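Local coordinates for capsule biosynthesis protein capD (Bacillus anthracis, PDB 3G9K) that cleaves the poly-gamma-D-glutamate capsule and, as a transpeptidase, joins it by an amide bond to meso-diaminopimelic acid of the peptidoglycan, at residues V13-T19 against M60-V64; R81-L86 against A144-V149. All coordinates share one frame; numbering follows the deposited sequence.

Interaction 1 closes first along the chain, bringing strand 13-19 over residues 60-64, which lead into strand 63-67; interaction 2 follows, setting the start of helix 82-94 against the loop 144-149 that feeds strand 150-155. Their centres lie about 13 Å apart, and they touch where M60 CA meets I82 CD1 at 3.5 Å. Strand 70-75 ties them together: its I74 bonds to the backbone of T63 and packs against L86 and V149. Interaction 1 packs a strand of one Ntn-hydrolase sheet on the entry to the other; interaction 2 fastens the helix to the loop beside that second sheet. Both reach the glutamate-binding region, the first through T19 beside the nucleophile T1, the second through R81.

Interaction 1 of 2, residues V13-T19 against M60-V64; sequences VVSSTNT and MAPTV
V13 and V64 meet tip to tip at one end of this buried contact, with V13 CG2 3.5 Å from V64 CG2, tighter than usual for two methyls. Apolar packing continues at P62, whose ring is crossed at about a right angle by the T17 side chain, placing T17 CG2 3.5 Å from P62 CD. At the far end T19 CG2 touches M60 CE at 3.7 Å. M60 is a selenomethionine: its extended chi2 carries SE to T17 OG1, and the bend at chi3 (-75°) turns CE toward T19 CG2.

Mixed contacts come next. T17 OG1 lies 3.1 Å from M60 SE, an unusually short approach of a hydroxyl to selenium, and P62 CB sits 3.2 Å from S15 O.

The polar evidence is thin. S15 OG, turned away from its own backbone N (chi1 -172°), reaches T63 O at 3.4 Å, a weak hydrogen bond whose proton could instead serve I74 O on strand 70-75. Within 60-64, T63 OG1 donates to A61 O at 2.8 Å from above the carbonyl plane, and it also bonds T235 of the other polypeptide chain.

The segments run antiparallel, 174° apart, and V13, S15, T17 and T19 all direct their CB atoms at 60-64. Strand 13-19 packs by its side chains on the loop 60-62 and the start of strand 63-67, consistent with the facing sheets of an Ntn-hydrolase sandwich; 13-19 and 63-64 each pair antiparallel with the other polypeptide chain.

T19 OG1 hydrogen-bonds to T1 OG1, the nucleophile, and to S21 N, so the strand ends in the glutamate pocket. The chemistry implies a join held by shape: its cross-segment polar bond is weak, and the buried T17 OG1 has no hydrogen-bond partner in the model.

Interaction 2 of 2, residues R81-L86 against A144-V149; sequences RIPQIL and AFFGGV. With GLU (glutamic acid), chain E.
The poly-gamma-D-glutamate binding site of this Ntn-hydrolase fold includes R81, at the head of helix 82-94; F145, in the loop before strand 150-155, is a second-shell residue that positions its guanidinium. R81 lays that group flat on the F145 ring: the planes differ by 10°, and R81 CZ stands 3.8 Å from the ring centroid, over the face, which satisfies the geometry of a cation-pi stack. R81 CD lies 3.3 Å from F145 CZ, and the bend of the arginine chain at chi3 (-45°) folds NE in over the ring, where it lies above the centre.

The same residue also supplies an acceptor. R81 turns the NE/NH2 side of its guanidinium to F145 O, which accepts from both: NE at 2.7 Å, in the carbonyl plane, and NH2 at 3.0 Å, tilted from it. Ring and carbonyl together fix the rotation of the guanidinium, which turns NH1 and NH2 toward the bound glutamic acid. R81 NH2 donates to the ligand's O at 3.3 Å, with a weak second bond from NH1, and the ligand oxygen lies near the guanidinium plane. The edge of F145, at CD2, points at the F146 ring face, over its centre.

Behind this polar end the helix packs on the rest of the loop. I85 CG2 meets V149 CG2 at 3.7 Å as the two side chains slide past one another, and L86 CD2 crosses to the same methyl at 3.9 Å. G147, with a positive phi of 103°, lets the backbone turn close beside I85. R169, another binding-site residue, anchors the loop through G147 O. F146 O, which accepts a hydrogen bond from R108 NH1, comes within 3.3 Å of I85 CD1.

Interaction 1 of 2, residues V13-T19 against M60-V64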
loop_
_atom_site.group_PDB
_atom_site.type_symbol
_atom_site.label_atom_id
_atom_site.label_comp_id
_atom_site.label_asym_id
_atom_site.label_seq_id
_atom_site.Cartn_x
_atom_site.Cartn_y
_atom_site.Cartn_z
ATOM N N VAL B 13 -13.842 -7.915 2.937
ATOM C CA VAL B 13 -12.469 -7.506 3.244
ATOM C C VAL B 13 -12.005 -6.554 2.154
ATOM O O VAL B 13 -12.117 -6.798 0.955
ATOM C CB VAL B 13 -11.500 -8.705 3.522
ATOM C CG1 VAL B 13 -11.833 -9.895 2.702
ATOM C CG2 VAL B 13 -10.001 -8.348 3.397
ATOM N N VAL B 14 -11.514 -5.417 2.591
ATOM C CA VAL B 14 -10.866 -4.524 1.679
ATOM C C VAL B 14 -9.367 -4.542 2.000
ATOM O O VAL B 14 -8.974 -4.378 3.172
ATOM C CB VAL B 14 -11.367 -3.059 1.883
ATOM C CG1 VAL B 14 -10.476 -2.076 1.112
ATOM C CG2 VAL B 14 -12.874 -2.902 1.502
ATOM N N SER B 15 -8.552 -4.607 0.964
ATOM C CA SER B 15 -7.095 -4.495 1.116
ATOM C C SER B 15 -6.665 -3.470 0.091
ATOM O O SER B 15 -6.822 -3.707 -1.129
ATOM C CB SER B 15 -6.462 -5.845 0.853
ATOM O OG SER B 15 -5.097 -5.871 1.151
ATOM N N SER B 16 -6.128 -2.346 0.556
ATOM C CA SER B 16 -5.842 -1.225 -0.353
ATOM C C SER B 16 -4.449 -0.679 -0.126
ATOM O O SER B 16 -3.996 -0.541 1.017
ATOM C CB SER B 16 -6.902 -0.146 -0.213
ATOM O OG SER B 16 -6.550 1.005 -0.966
ATOM N N THR B 17 -3.736 -0.444 -1.231
ATOM C CA THR B 17 -2.489 0.325 -1.146
ATOM C C THR B 17 -2.493 1.599 -2.009
ATOM O O THR B 17 -2.798 1.583 -3.184
ATOM C CB THR B 17 -1.171 -0.612 -1.124
ATOM O OG1 THR B 17 0.007 0.014 -1.678
ATOM C CG2 THR B 17 -1.384 -2.026 -1.532
ATOM N N ASN B 18 -2.237 2.730 -1.357
ATOM C CA ASN B 18 -2.233 4.024 -1.990
ATOM C C ASN B 18 -0.836 4.616 -1.946
ATOM O O ASN B 18 -0.065 4.310 -1.032
ATOM C CB ASN B 18 -3.180 4.967 -1.276
ATOM C CG ASN B 18 -4.648 4.495 -1.329
ATOM O OD1 ASN B 18 -5.052 3.801 -2.258
ATOM N ND2 ASN B 18 -5.438 4.901 -0.333
ATOM N N THR B 19 -0.498 5.457 -2.928
ATOM C CA THR B 19 0.852 5.970 -2.980
ATOM C C THR B 19 1.031 7.283 -3.742
ATOM O O THR B 19 0.177 7.686 -4.546
ATOM C CB THR B 19 1.768 4.910 -3.576
ATOM O OG1 THR B 19 3.134 5.270 -3.346
ATOM C CG2 THR B 19 1.505 4.758 -5.091
HETATM N N MSE B 60 3.286 -2.966 -5.957
HETATM C CA MSE B 60 2.171 -3.020 -4.997
HETATM C C MSE B 60 1.301 -4.247 -5.244
HETATM O O MSE B 60 1.010 -4.579 -6.396
HETATM C CB MSE B 60 1.320 -1.750 -5.072
HETATM C CG MSE B 60 2.005 -0.478 -4.545
HETATM SE SE MSE B 60 0.744 1.011 -4.542
HETATM C CE MSE B 60 0.663 1.451 -6.454
ATOM N N ALA B 61 0.874 -4.886 -4.182
ATOM C CA ALA B 61 0.135 -6.116 -4.268
ATOM C C ALA B 61 -0.856 -6.390 -3.122
ATOM O O ALA B 61 -0.699 -7.311 -2.403
ATOM C CB ALA B 61 1.067 -7.244 -4.426
ATOM N N PRO B 62 -1.895 -5.586 -3.007
ATOM C CA PRO B 62 -2.935 -5.853 -1.997
ATOM C C PRO B 62 -3.513 -7.243 -2.279
ATOM O O PRO B 62 -3.718 -7.592 -3.437
ATOM C CB PRO B 62 -3.957 -4.739 -2.217
ATOM C CG PRO B 62 -3.660 -4.227 -3.643
ATOM C CD PRO B 62 -2.223 -4.448 -3.876
ATOM N N THR B 63 -3.722 -8.010 -1.213
ATOM C CA THR B 63 -3.965 -9.435 -1.304
ATOM C C THR B 63 -4.973 -9.862 -0.214
ATOM O O THR B 63 -5.009 -9.293 0.880
ATOM C CB THR B 63 -2.608 -10.216 -1.206
ATOM O OG1 THR B 63 -1.767 -9.858 -2.313
ATOM C CG2 THR B 63 -2.779 -11.792 -1.204
ATOM N N VAL B 64 -5.799 -10.864 -0.549
ATOM C CA VAL B 64 -6.702 -11.517 0.400
ATOM C C VAL B 64 -6.516 -13.025 0.192
ATOM O O VAL B 64 -6.383 -13.481 -0.935
ATOM C CB VAL B 64 -8.204 -11.095 0.148
ATOM C CG1 VAL B 64 -9.173 -11.993 0.881
ATOM C CG2 VAL B 64 -8.414 -9.600 0.542
#

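Interaction 2 of 2, residues R81-L86 against A144-V149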
loop_
_atom_site.group_PDB
_atom_site.type_symbol
_atom_site.label_atom_id
_atom_site.label_comp_id
_atom_site.label_asym_id
_atom_site.label_seq_id
_atom_site.Cartn_x
_atom_site.Cartn_y
_atom_site.Cartn_z
ATOM N N ARG B 81 10.521 -4.096 -3.492
ATOM C CA ARG B 81 10.795 -5.121 -2.474
ATOM C C ARG B 81 9.523 -5.813 -1.972
ATOM O O ARG B 81 9.592 -6.852 -1.313
ATOM C CB ARG B 81 11.568 -4.500 -1.300
ATOM C CG ARG B 81 12.933 -4.037 -1.748
ATOM C CD ARG B 81 13.680 -3.175 -0.826
ATOM N NE ARG B 81 12.897 -2.108 -0.225
ATOM C CZ ARG B 81 12.681 -0.903 -0.741
ATOM N NH1 ARG B 81 13.107 -0.580 -1.943
ATOM N NH2 ARG B 81 11.974 -0.024 -0.054
ATOM N N ILE B 82 8.359 -5.264 -2.329
ATOM C CA ILE B 82 7.102 -5.677 -1.719
ATOM C C ILE B 82 6.914 -7.184 -1.670
ATOM O O ILE B 82 6.648 -7.728 -0.595
ATOM C CB ILE B 82 5.895 -4.977 -2.371
ATOM C CG1 ILE B 82 5.836 -3.493 -1.907
ATOM C CG2 ILE B 82 4.591 -5.727 -2.000
ATOM C CD1 ILE B 82 4.816 -2.628 -2.672
ATOM N N PRO B 83 6.998 -7.870 -2.827
ATOM C CA PRO B 83 6.796 -9.321 -2.758
ATOM C C PRO B 83 7.908 -10.078 -2.062
ATOM O O PRO B 83 7.664 -11.144 -1.534
ATOM C CB PRO B 83 6.665 -9.735 -4.204
ATOM C CG PRO B 83 7.358 -8.711 -4.957
ATOM C CD PRO B 83 7.204 -7.414 -4.206
ATOM N N GLN B 84 9.107 -9.505 -2.032
ATOM C CA GLN B 84 10.203 -10.053 -1.196
ATOM C C GLN B 84 9.949 -9.908 0.287
ATOM O O GLN B 84 10.424 -10.688 1.068
ATOM C CB GLN B 84 11.528 -9.391 -1.540
ATOM C CG GLN B 84 12.026 -9.772 -2.949
ATOM C CD GLN B 84 13.466 -9.400 -3.123
ATOM O OE1 GLN B 84 13.801 -8.471 -3.859
ATOM N NE2 GLN B 84 14.319 -10.070 -2.391
ATOM N N ILE B 85 9.231 -8.856 0.664
ATOM C CA ILE B 85 8.828 -8.661 2.028
ATOM C C ILE B 85 7.722 -9.627 2.419
ATOM O O ILE B 85 7.822 -10.298 3.464
ATOM C CB ILE B 85 8.399 -7.179 2.237
ATOM C CG1 ILE B 85 9.640 -6.267 2.119
ATOM C CG2 ILE B 85 7.684 -6.982 3.577
ATOM C CD1 ILE B 85 9.355 -4.841 1.732
ATOM N N LEU B 86 6.685 -9.736 1.569
ATOM C CA LEU B 86 5.511 -10.524 1.906
ATOM C C LEU B 86 5.705 -12.037 1.856
ATOM O O LEU B 86 5.052 -12.765 2.609
ATOM C CB LEU B 86 4.308 -10.104 1.044
ATOM C CG LEU B 86 3.734 -8.703 1.374
ATOM C CD1 LEU B 86 2.719 -8.231 0.334
ATOM C CD2 LEU B 86 3.128 -8.644 2.813
ATOM N N ALA B 144 11.900 1.881 7.283
ATOM C CA ALA B 144 10.934 1.987 6.178
ATOM C C ALA B 144 11.354 1.230 4.893
ATOM O O ALA B 144 10.494 0.824 4.092
ATOM C CB ALA B 144 10.629 3.467 5.872
ATOM N N PHE B 145 12.659 0.988 4.721
ATOM C CA PHE B 145 13.165 0.258 3.562
ATOM C C PHE B 145 12.564 -1.138 3.463
ATOM O O PHE B 145 12.353 -1.654 2.379
ATOM C CB PHE B 145 14.696 0.140 3.655
ATOM C CG PHE B 145 15.320 -0.534 2.484
ATOM C CD1 PHE B 145 15.610 0.181 1.333
ATOM C CD2 PHE B 145 15.579 -1.905 2.502
ATOM C CE1 PHE B 145 16.155 -0.429 0.259
ATOM C CE2 PHE B 145 16.125 -2.532 1.408
ATOM C CZ PHE B 145 16.421 -1.792 0.281
ATOM N N PHE B 146 12.341 -1.774 4.601
ATOM C CA PHE B 146 11.868 -3.153 4.610
ATOM C C PHE B 146 10.351 -3.246 4.726
ATOM O O PHE B 146 9.811 -4.317 4.997
ATOM C CB PHE B 146 12.590 -3.935 5.703
ATOM C CG PHE B 146 14.046 -4.170 5.380
ATOM C CD1 PHE B 146 14.413 -5.179 4.524
ATOM C CD2 PHE B 146 15.020 -3.355 5.890
ATOM C CE1 PHE B 146 15.742 -5.382 4.208
ATOM C CE2 PHE B 146 16.366 -3.571 5.583
ATOM C CZ PHE B 146 16.708 -4.570 4.737
ATOM N N GLY B 147 9.678 -2.114 4.541
ATOM C CA GLY B 147 8.216 -2.113 4.320
ATOM C C GLY B 147 7.387 -1.719 5.518
ATOM O O GLY B 147 7.850 -1.018 6.383
ATOM N N GLY B 148 6.155 -2.214 5.559
ATOM C CA GLY B 148 5.154 -1.800 6.560
ATOM C C GLY B 148 3.917 -2.651 6.423
ATOM O O GLY B 148 2.852 -2.152 5.957
ATOM N N VAL B 149 4.051 -3.911 6.807
ATOM C CA VAL B 149 3.013 -4.930 6.559
ATOM C C VAL B 149 1.843 -4.672 7.520
ATOM O O VAL B 149 2.036 -4.538 8.732
ATOM C CB VAL B 149 3.548 -6.368 6.734
ATOM C CG1 VAL B 149 2.406 -7.420 6.559
ATOM C CG2 VAL B 149 4.753 -6.659 5.769
HETATM N N GLU E . 13.277 3.340 -3.988
HETATM C CA GLU E . 11.825 3.505 -4.317
HETATM C C GLU E . 10.883 2.944 -3.240
HETATM O O GLU E . 11.304 2.223 -2.322
HETATM C CB GLU E . 11.488 2.881 -5.672
HETATM C CG GLU E . 11.351 1.370 -5.678
HETATM C CD GLU E . 10.651 0.894 -6.932
HETATM O OE1 GLU E . 9.486 1.314 -7.151
HETATM O OE2 GLU E . 11.269 0.117 -7.702
#